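Local coordinates for guanine nucleotide exchange protein (PDB 1XSZ) that probably acts as a guanine nucleotide exchange factor for ADP-ribosylation factors, with a capping domain lying over the active site of its Sec7 domain, at residues L64-E68 / A69-Q73; I142-N145 / T146-H149; G175-A179 / K180-E184. All coordinates share one frame; numbering follows the deposited sequence.

Contact 1. Residues L64-E68 / A69-Q73; sequences LSSPE and AENQQ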
ATOM      1  N   LEU A  64      -4.714   7.955  -2.979  1.00 12.93           N
ATOM      2  CA  LEU A  64      -4.483   8.576  -1.680  1.00 12.21           C
ATOM      3  C   LEU A  64      -3.262   8.058  -0.937  1.00 13.96           C
ATOM      4  O   LEU A  64      -2.613   8.811  -0.213  1.00 13.96           O
ATOM      5  CB  LEU A  64      -5.719   8.409  -0.792  1.00 13.49           C
ATOM      6  CG  LEU A  64      -6.945   9.234  -1.199  1.00 12.65           C
ATOM      7  CD1 LEU A  64      -8.152   8.801  -0.389  1.00 13.28           C
ATOM      8  CD2 LEU A  64      -6.659  10.723  -0.981  1.00 13.48           C
ATOM      9  N   SER A  65      -2.944   6.779  -1.113  1.00 12.96           N
ATOM     10  CA  SER A  65      -1.821   6.175  -0.405  1.00 13.32           C
ATOM     11  C   SER A  65      -0.495   6.154  -1.157  1.00 13.87           C
ATOM     12  O   SER A  65       0.474   5.569  -0.674  1.00 14.25           O
ATOM     13  CB  SER A  65      -2.183   4.746   0.013  1.00 13.63           C
ATOM     14  OG  SER A  65      -2.394   3.922  -1.127  1.00 13.67           O
ATOM     15  N   SER A  66      -0.449   6.794  -2.321  1.00 14.38           N
ATOM     16  CA  SER A  66       0.768   6.831  -3.126  1.00 16.79           C
ATOM     17  C   SER A  66       1.799   7.794  -2.549  1.00 16.70           C
ATOM     18  O   SER A  66       1.453   8.733  -1.836  1.00 17.45           O
ATOM     19  CB  SER A  66       0.426   7.190  -4.570  1.00 18.26           C
ATOM     20  OG  SER A  66      -0.263   6.112  -5.182  1.00 22.40           O
ATOM     21  N   PRO A  67       3.087   7.583  -2.870  1.00 17.04           N
ATOM     22  CA  PRO A  67       4.169   8.432  -2.364  1.00 18.13           C
ATOM     23  C   PRO A  67       4.388   9.801  -3.004  1.00 18.59           C
ATOM     24  O   PRO A  67       5.037  10.660  -2.401  1.00 19.16           O
ATOM     25  CB  PRO A  67       5.393   7.538  -2.521  1.00 18.21           C
ATOM     26  CG  PRO A  67       5.096   6.846  -3.816  1.00 19.03           C
ATOM     27  CD  PRO A  67       3.632   6.459  -3.656  1.00 18.06           C
ATOM     28  N   GLU A  68       3.868  10.013  -4.207  1.00 19.42           N
ATOM     29  CA  GLU A  68       4.066  11.292  -4.888  1.00 20.29           C
ATOM     30  C   GLU A  68       3.582  12.490  -4.067  1.00 20.46           C
ATOM     31  O   GLU A  68       2.604  12.397  -3.323  1.00 18.73           O
ATOM     32  CB  GLU A  68       3.382  11.280  -6.258  1.00 21.75           C
ATOM     33  CG  GLU A  68       4.024  10.348  -7.289  1.00 24.87           C
ATOM     34  CD  GLU A  68       3.883   8.877  -6.939  1.00 27.52           C
ATOM     35  OE1 GLU A  68       2.805   8.487  -6.441  1.00 27.17           O
ATOM     36  OE2 GLU A  68       4.840   8.108  -7.179  1.00 28.78           O
ATOM     37  N   ALA A  69       4.277  13.617  -4.213  1.00 21.01           N
ATOM     38  CA  ALA A  69       3.957  14.840  -3.482  1.00 20.54           C
ATOM     39  C   ALA A  69       2.494  15.263  -3.589  1.00 19.74           C
ATOM     40  O   ALA A  69       1.857  15.562  -2.585  1.00 20.31           O
ATOM     41  CB  ALA A  69       4.863  15.978  -3.957  1.00 22.02           C
ATOM     42  N   GLU A  70       1.965  15.295  -4.805  1.00 18.89           N
ATOM     43  CA  GLU A  70       0.574  15.682  -5.015  1.00 19.33           C
ATOM     44  C   GLU A  70      -0.366  14.784  -4.220  1.00 18.70           C
ATOM     45  O   GLU A  70      -1.237  15.257  -3.490  1.00 18.72           O
ATOM     46  CB  GLU A  70       0.224  15.596  -6.499  1.00 22.07           C
ATOM     47  CG  GLU A  70      -1.249  15.828  -6.811  1.00 25.59           C
ATOM     48  CD  GLU A  70      -1.550  15.673  -8.289  1.00 29.06           C
ATOM     49  OE1 GLU A  70      -1.026  16.473  -9.089  1.00 29.34           O
ATOM     50  OE2 GLU A  70      -2.305  14.747  -8.653  1.00 30.03           O
ATOM     51  N   ASN A  71      -0.183  13.478  -4.371  1.00 16.79           N
ATOM     52  CA  ASN A  71      -1.007  12.499  -3.680  1.00 16.53           C
ATOM     53  C   ASN A  71      -0.984  12.693  -2.173  1.00 15.87           C
ATOM     54  O   ASN A  71      -2.022  12.597  -1.515  1.00 15.72           O
ATOM     55  CB  ASN A  71      -0.527  11.086  -4.012  1.00 16.93           C
ATOM     56  CG  ASN A  71      -0.504  10.819  -5.498  1.00 17.40           C
ATOM     57  OD1 ASN A  71       0.229  11.473  -6.246  1.00 19.81           O
ATOM     58  ND2 ASN A  71      -1.307   9.860  -5.941  1.00 17.76           N
ATOM     59  N   GLN A  72       0.197  12.952  -1.621  1.00 15.99           N
ATOM     60  CA  GLN A  72       0.307  13.139  -0.185  1.00 16.77           C
ATOM     61  C   GLN A  72      -0.427  14.394   0.275  1.00 16.62           C
ATOM     62  O   GLN A  72      -1.011  14.413   1.358  1.00 16.74           O
ATOM     63  CB  GLN A  72       1.781  13.152   0.239  1.00 18.66           C
ATOM     64  CG  GLN A  72       2.481  11.833  -0.091  1.00 20.68           C
ATOM     65  CD  GLN A  72       3.620  11.502   0.850  1.00 24.03           C
ATOM     66  OE1 GLN A  72       3.442  11.460   2.068  1.00 23.60           O
ATOM     67  NE2 GLN A  72       4.799  11.249   0.290  1.00 25.27           N
ATOM     68  N   GLN A  73      -0.423  15.436  -0.552  1.00 17.81           N
ATOM     69  CA  GLN A  73      -1.137  16.655  -0.196  1.00 18.03           C
ATOM     70  C   GLN A  73      -2.637  16.386  -0.230  1.00 17.39           C
ATOM     71  O   GLN A  73      -3.384  16.866   0.623  1.00 17.82           O
ATOM     72  CB  GLN A  73      -0.798  17.789  -1.167  1.00 21.24           C
ATOM     73  CG  GLN A  73       0.617  18.323  -1.024  1.00 26.04           C
ATOM     74  CD  GLN A  73       0.898  19.476  -1.967  1.00 30.78           C
ATOM     75  OE1 GLN A  73       0.856  19.319  -3.188  1.00 34.75           O
ATOM     76  NE2 GLN A  73       1.184  20.644  -1.405  1.00 33.87           N
TER
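Two consecutive loop carbonyls, those of P67 and E68, are both taken up by Q72 where helix 69-80 of the Sec7 domain begins. E68 holds the N-cap position, and its O accepts the backbone N of Q72 at 3.0 Å. One residue earlier, P67 O receives Q72 NE2 at 2.8 Å. The carbonyl oxygen lies close to the plane of the Q72 amide, although the donor is tilted by 34° from the plane of the P67 carbonyl. With CG anti to its own carbonyl carbon (chi1 -61°), the Q72 side chain turns back beside its backbone N and brings CG close to both loop oxygens. N71, one position back, points into the bend formed by 64-68. Its ND2 binds Y63 O at the end of the preceding helix and packs on S66 CB, while S66 OG bonds to D62 O. L64 lies farther back, against V74 and F78 of helix 69-80. E68 runs side by side with N71, their carboxylate and amide planes 75° apart, and E68 CB comes to 3.2 Å from N71 OD1.

Contact 2. Residues I142-N145 / T146-H149; sequences IMLN and TDLH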
ATOM      1  N   ILE A 142      -3.536  -1.562  15.715  1.00 11.80           N
ATOM      2  CA  ILE A 142      -3.799  -2.402  14.552  1.00 11.14           C
ATOM      3  C   ILE A 142      -3.210  -3.800  14.799  1.00 11.93           C
ATOM      4  O   ILE A 142      -3.852  -4.807  14.507  1.00 11.51           O
ATOM      5  CB  ILE A 142      -3.221  -1.757  13.275  1.00 10.50           C
ATOM      6  CG1 ILE A 142      -4.074  -0.535  12.914  1.00 11.94           C
ATOM      7  CG2 ILE A 142      -3.204  -2.762  12.119  1.00 11.32           C
ATOM      8  CD1 ILE A 142      -3.467   0.357  11.858  1.00 12.44           C
ATOM      9  N   MET A 143      -2.000  -3.875  15.353  1.00 12.22           N
ATOM     10  CA  MET A 143      -1.422  -5.185  15.644  1.00 12.49           C
ATOM     11  C   MET A 143      -2.240  -5.892  16.720  1.00 12.23           C
ATOM     12  O   MET A 143      -2.464  -7.104  16.648  1.00 12.55           O
ATOM     13  CB  MET A 143       0.027  -5.072  16.141  1.00 12.63           C
ATOM     14  CG  MET A 143       1.046  -4.702  15.079  1.00 11.73           C
ATOM     15  SD  MET A 143       2.763  -4.953  15.617  1.00 14.20           S
ATOM     16  CE  MET A 143       2.910  -3.715  16.881  1.00 14.31           C
ATOM     17  N   LEU A 144      -2.668  -5.143  17.730  1.00 12.08           N
ATOM     18  CA  LEU A 144      -3.445  -5.721  18.818  1.00 11.42           C
ATOM     19  C   LEU A 144      -4.772  -6.291  18.310  1.00 11.33           C
ATOM     20  O   LEU A 144      -5.249  -7.312  18.808  1.00 12.04           O
ATOM     21  CB  LEU A 144      -3.685  -4.663  19.906  1.00 12.40           C
ATOM     22  CG  LEU A 144      -4.392  -5.132  21.175  1.00 12.12           C
ATOM     23  CD1 LEU A 144      -3.606  -6.267  21.823  1.00 15.26           C
ATOM     24  CD2 LEU A 144      -4.509  -3.959  22.138  1.00 13.33           C
ATOM     25  N   ASN A 145      -5.369  -5.628  17.323  1.00 11.81           N
ATOM     26  CA  ASN A 145      -6.621  -6.112  16.744  1.00 11.38           C
ATOM     27  C   ASN A 145      -6.415  -7.530  16.185  1.00 11.49           C
ATOM     28  O   ASN A 145      -7.231  -8.418  16.414  1.00 12.84           O
ATOM     29  CB  ASN A 145      -7.083  -5.144  15.650  1.00 12.43           C
ATOM     30  CG  ASN A 145      -8.333  -5.611  14.938  1.00 12.11           C
ATOM     31  OD1 ASN A 145      -8.282  -6.019  13.768  1.00 15.57           O
ATOM     32  ND2 ASN A 145      -9.461  -5.557  15.628  1.00 10.96           N
ATOM     33  N   THR A 146      -5.321  -7.744  15.458  1.00 11.10           N
ATOM     34  CA  THR A 146      -5.046  -9.075  14.919  1.00 11.95           C
ATOM     35  C   THR A 146      -4.725 -10.042  16.057  1.00 11.95           C
ATOM     36  O   THR A 146      -5.212 -11.172  16.091  1.00 13.77           O
ATOM     37  CB  THR A 146      -3.849  -9.047  13.958  1.00 12.05           C
ATOM     38  OG1 THR A 146      -4.217  -8.361  12.761  1.00 13.31           O
ATOM     39  CG2 THR A 146      -3.399 -10.469  13.612  1.00 14.03           C
ATOM     40  N   ASP A 147      -3.908  -9.584  16.995  1.00 12.44           N
ATOM     41  CA  ASP A 147      -3.512 -10.419  18.115  1.00 12.84           C
ATOM     42  C   ASP A 147      -4.705 -10.948  18.908  1.00 13.16           C
ATOM     43  O   ASP A 147      -4.758 -12.132  19.254  1.00 14.55           O
ATOM     44  CB  ASP A 147      -2.573  -9.619  19.021  1.00 12.62           C
ATOM     45  CG  ASP A 147      -1.891 -10.474  20.057  1.00 14.69           C
ATOM     46  OD1 ASP A 147      -2.367 -10.521  21.205  1.00 14.54           O
ATOM     47  OD2 ASP A 147      -0.868 -11.103  19.708  1.00 14.48           O
ATOM     48  N   LEU A 148      -5.678 -10.080  19.174  1.00 13.41           N
ATOM     49  CA  LEU A 148      -6.842 -10.466  19.956  1.00 13.46           C
ATOM     50  C   LEU A 148      -7.938 -11.195  19.202  1.00 14.14           C
ATOM     51  O   LEU A 148      -8.654 -12.012  19.782  1.00 14.80           O
ATOM     52  CB  LEU A 148      -7.448  -9.224  20.627  1.00 12.66           C
ATOM     53  CG  LEU A 148      -6.528  -8.467  21.589  1.00 12.80           C
ATOM     54  CD1 LEU A 148      -7.298  -7.326  22.256  1.00 15.92           C
ATOM     55  CD2 LEU A 148      -5.987  -9.434  22.641  1.00 15.77           C
ATOM     56  N   HIS A 149      -8.063 -10.925  17.909  1.00 13.36           N
ATOM     57  CA  HIS A 149      -9.147 -11.524  17.139  1.00 14.65           C
ATOM     58  C   HIS A 149      -8.816 -12.635  16.151  1.00 15.70           C
ATOM     59  O   HIS A 149      -9.720 -13.226  15.560  1.00 17.13           O
ATOM     60  CB  HIS A 149      -9.935 -10.395  16.481  1.00 14.29           C
ATOM     61  CG  HIS A 149     -10.490  -9.424  17.475  1.00 13.60           C
ATOM     62  ND1 HIS A 149     -11.343  -9.817  18.484  1.00 15.74           N
ATOM     63  CD2 HIS A 149     -10.262  -8.104  17.665  1.00 13.63           C
ATOM     64  CE1 HIS A 149     -11.616  -8.778  19.255  1.00 16.69           C
ATOM     65  NE2 HIS A 149     -10.973  -7.727  18.779  1.00 15.14           N
TER
HETATM   66  O   HOH W   1      -5.575  -5.928  12.599  1.00 13.11           O
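L144 and L148 reach each other through different first torsions: L144 CG is anti to its backbone N (chi1 -175°), which carries the branch toward the C-terminal end of helix 131-149, whereas L148 CG is anti to its carbonyl carbon (chi1 -60°) and leans back along the helix. The two isobutyl groups cross at a slant one turn apart, with L144 CD1 3.7 Å from L148 CG. L148 CG also rests on L144 O, the carbonyl that accepts L148 N at 2.8 Å. Beyond the pair, L144 touches I189 and L148 touches Y186 and K190, all of helix 179-191.

N145 and H149 form the next such pair, joined through the N145 carbonyl. H149 CD2 lies 3.3 Å from N145 O, which also accepts H149 N at 3.0 Å. The imidazole is anchored at its far end, where NE2 bonds to I189 O, and one of its faces carries L148 CB.

At the start of the turn the bond from T146 N to I142 O is weak, at 3.4 Å. A water spans the same step: it donates to I142 O and accepts from T146 OG1, both at 2.8 Å. T146 also touches F257 and W288, residues of the capping domain. The water probably makes up for the weak backbone bond, giving I142 O a second donor and satisfying T146 OG1 within a largely buried turn.

Contact 3. Residues G175-A179 / K180-E184; sequences GDFDA and KFLEE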
ATOM      1  N   GLY A 175       7.915   9.750  27.152  1.00 24.32           N
ATOM      2  CA  GLY A 175       7.207   9.470  28.387  1.00 22.95           C
ATOM      3  C   GLY A 175       6.234   8.325  28.194  1.00 22.55           C
ATOM      4  O   GLY A 175       6.286   7.633  27.178  1.00 22.50           O
ATOM      5  N   ASP A 176       5.347   8.115  29.161  1.00 22.51           N
ATOM      6  CA  ASP A 176       4.372   7.037  29.058  1.00 22.70           C
ATOM      7  C   ASP A 176       2.981   7.569  28.769  1.00 22.97           C
ATOM      8  O   ASP A 176       2.692   8.750  28.976  1.00 23.87           O
ATOM      9  CB  ASP A 176       4.307   6.226  30.357  1.00 24.29           C
ATOM     10  CG  ASP A 176       5.655   5.690  30.788  1.00 24.93           C
ATOM     11  OD1 ASP A 176       6.455   5.301  29.913  1.00 24.90           O
ATOM     12  OD2 ASP A 176       5.906   5.646  32.013  1.00 29.69           O
ATOM     13  N   PHE A 177       2.125   6.685  28.266  1.00 20.97           N
ATOM     14  CA  PHE A 177       0.735   7.026  27.999  1.00 20.61           C
ATOM     15  C   PHE A 177       0.046   6.760  29.332  1.00 22.19           C
ATOM     16  O   PHE A 177       0.509   5.925  30.110  1.00 22.49           O
ATOM     17  CB  PHE A 177       0.138   6.098  26.934  1.00 18.26           C
ATOM     18  CG  PHE A 177       0.739   6.264  25.569  1.00 17.15           C
ATOM     19  CD1 PHE A 177       0.372   7.333  24.759  1.00 17.39           C
ATOM     20  CD2 PHE A 177       1.682   5.355  25.097  1.00 17.71           C
ATOM     21  CE1 PHE A 177       0.934   7.498  23.501  1.00 16.52           C
ATOM     22  CE2 PHE A 177       2.251   5.512  23.839  1.00 17.23           C
ATOM     23  CZ  PHE A 177       1.878   6.585  23.038  1.00 17.12           C
ATOM     24  N   ASP A 178      -1.048   7.462  29.607  1.00 23.57           N
ATOM     25  CA  ASP A 178      -1.767   7.242  30.856  1.00 25.46           C
ATOM     26  C   ASP A 178      -2.230   5.791  30.934  1.00 24.71           C
ATOM     27  O   ASP A 178      -2.770   5.249  29.966  1.00 23.24           O
ATOM     28  CB  ASP A 178      -2.971   8.179  30.957  1.00 28.34           C
ATOM     29  CG  ASP A 178      -2.572   9.609  31.270  1.00 31.80           C
ATOM     30  OD1 ASP A 178      -3.472  10.472  31.354  1.00 33.06           O
ATOM     31  OD2 ASP A 178      -1.360   9.870  31.435  1.00 34.50           O
ATOM     32  N   ALA A 179      -2.014   5.167  32.086  1.00 23.26           N
ATOM     33  CA  ALA A 179      -2.393   3.775  32.302  1.00 23.39           C
ATOM     34  C   ALA A 179      -3.864   3.509  32.001  1.00 22.48           C
ATOM     35  O   ALA A 179      -4.202   2.527  31.338  1.00 22.32           O
ATOM     36  CB  ALA A 179      -2.077   3.369  33.738  1.00 24.80           C
ATOM     37  N   LYS A 180      -4.739   4.386  32.482  1.00 21.82           N
ATOM     38  CA  LYS A 180      -6.170   4.208  32.270  1.00 20.99           C
ATOM     39  C   LYS A 180      -6.565   4.428  30.818  1.00 20.03           C
ATOM     40  O   LYS A 180      -7.594   3.924  30.361  1.00 19.27           O
ATOM     41  CB  LYS A 180      -6.955   5.139  33.198  1.00 20.61           C
ATOM     42  CG  LYS A 180      -6.638   4.903  34.672  1.00 23.65           C
ATOM     43  CD  LYS A 180      -6.721   3.421  35.016  1.00 24.82           C
ATOM     44  CE  LYS A 180      -6.095   3.121  36.367  1.00 25.86           C
ATOM     45  NZ  LYS A 180      -6.068   1.659  36.647  1.00 28.05           N
ATOM     46  N   PHE A 181      -5.750   5.179  30.093  1.00 18.06           N
ATOM     47  CA  PHE A 181      -6.013   5.417  28.683  1.00 18.65           C
ATOM     48  C   PHE A 181      -5.732   4.110  27.942  1.00 18.03           C
ATOM     49  O   PHE A 181      -6.526   3.667  27.105  1.00 18.02           O
ATOM     50  CB  PHE A 181      -5.100   6.523  28.150  1.00 19.67           C
ATOM     51  CG  PHE A 181      -5.156   6.682  26.659  1.00 20.84           C
ATOM     52  CD1 PHE A 181      -6.307   7.149  26.034  1.00 23.11           C
ATOM     53  CD2 PHE A 181      -4.059   6.342  25.875  1.00 22.74           C
ATOM     54  CE1 PHE A 181      -6.365   7.275  24.646  1.00 23.85           C
ATOM     55  CE2 PHE A 181      -4.108   6.464  24.492  1.00 24.15           C
ATOM     56  CZ  PHE A 181      -5.264   6.932  23.875  1.00 23.12           C
ATOM     57  N   LEU A 182      -4.604   3.484  28.258  1.00 17.73           N
ATOM     58  CA  LEU A 182      -4.248   2.228  27.612  1.00 17.37           C
ATOM     59  C   LEU A 182      -5.206   1.106  27.995  1.00 17.86           C
ATOM     60  O   LEU A 182      -5.519   0.247  27.172  1.00 16.40           O
ATOM     61  CB  LEU A 182      -2.801   1.843  27.948  1.00 16.40           C
ATOM     62  CG  LEU A 182      -1.728   2.746  27.329  1.00 15.95           C
ATOM     63  CD1 LEU A 182      -0.345   2.177  27.630  1.00 16.45           C
ATOM     64  CD2 LEU A 182      -1.935   2.838  25.822  1.00 16.05           C
ATOM     65  N   GLU A 183      -5.679   1.107  29.236  1.00 17.26           N
ATOM     66  CA  GLU A 183      -6.614   0.080  29.678  1.00 17.41           C
ATOM     67  C   GLU A 183      -7.915   0.212  28.883  1.00 16.28           C
ATOM     68  O   GLU A 183      -8.528  -0.784  28.486  1.00 17.09           O
ATOM     69  CB  GLU A 183      -6.868   0.216  31.186  1.00 19.58           C
ATOM     70  CG  GLU A 183      -5.655  -0.200  32.023  1.00 22.59           C
ATOM     71  CD  GLU A 183      -5.829   0.041  33.511  1.00 25.82           C
ATOM     72  OE1 GLU A 183      -6.929  -0.228  34.041  1.00 26.87           O
ATOM     73  OE2 GLU A 183      -4.851   0.480  34.155  1.00 28.54           O
ATOM     74  N   GLU A 184      -8.321   1.450  28.638  1.00 16.41           N
ATOM     75  CA  GLU A 184      -9.529   1.721  27.874  1.00 16.22           C
ATOM     76  C   GLU A 184      -9.344   1.314  26.410  1.00 15.65           C
ATOM     77  O   GLU A 184     -10.218   0.682  25.818  1.00 15.47           O
ATOM     78  CB  GLU A 184      -9.865   3.204  27.974  1.00 17.10           C
ATOM     79  CG  GLU A 184     -10.747   3.717  26.872  1.00 19.27           C
ATOM     80  CD  GLU A 184     -10.996   5.195  27.005  1.00 20.17           C
ATOM     81  OE1 GLU A 184     -10.186   5.877  27.675  1.00 20.86           O
ATOM     82  OE2 GLU A 184     -11.987   5.673  26.431  1.00 20.01           O
TER
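F177 and F181 meet without stacking: F177 CB comes up at the edge of the F181 ring, near its plane, 4.3 Å from F181 CD2. The F181 ring is swung into this position by its first torsion, which sets CG anti to the backbone N (chi1 171°). The F177 ring itself continues away from the helix start, toward A133 and L136 of helix 131-149. L182 packs on F177 CB with its CG at 3.9 Å and both methyls at about the same range. F181 and L182 converge on L137 of helix 131-149, so the three apolar side chains bind the incoming loop and the first turn of helix 179-191 to one neighbour. F181 CB sits against D178, 3.2 Å from D178 O.

The polar bonds run through the backbone. D178 O accepts L182 N at 3.1 Å and also a weak bond from F181 N; A179 O accepts E183 N at 2.9 Å. E183 CG lies close to that same A179 oxygen, and its carboxylate meets K180 NZ in a salt bridge, OE2 being approached on the syn side at 3.0 Å. K180 bends at chi2 (-49°) to reach it.

D178 occupies the N-cap position, but its carboxylate does not cap the helix. The apolar contact between F177, just before the N-cap, and L182, four residues after it, is a hydrophobic staple at a helix N-terminus of the all-helical Sec7 fold.

How the contacts relate
All three contacts belong to the Sec7 domain and are local, but they sample different depths. Contacts 1 and 3 are partly buried helix starts, about 33 Å apart between centres; contact 2 is a buried turn at the end of helix 131-149. At 64-73 a glutamine amide joins the backbone in holding the loop, whereas at 175-184 the loop is held by backbone bonds and apolar contact, with a salt bridge on the exposed side. Contacts 2 and 3 share elements: 131-149 packs on 179-191 near both, and the nearest atoms of contacts 2 and 3 are about 7 Å apart. Contact 2 additionally faces helices 252-258 and 287-290 of the capping domain.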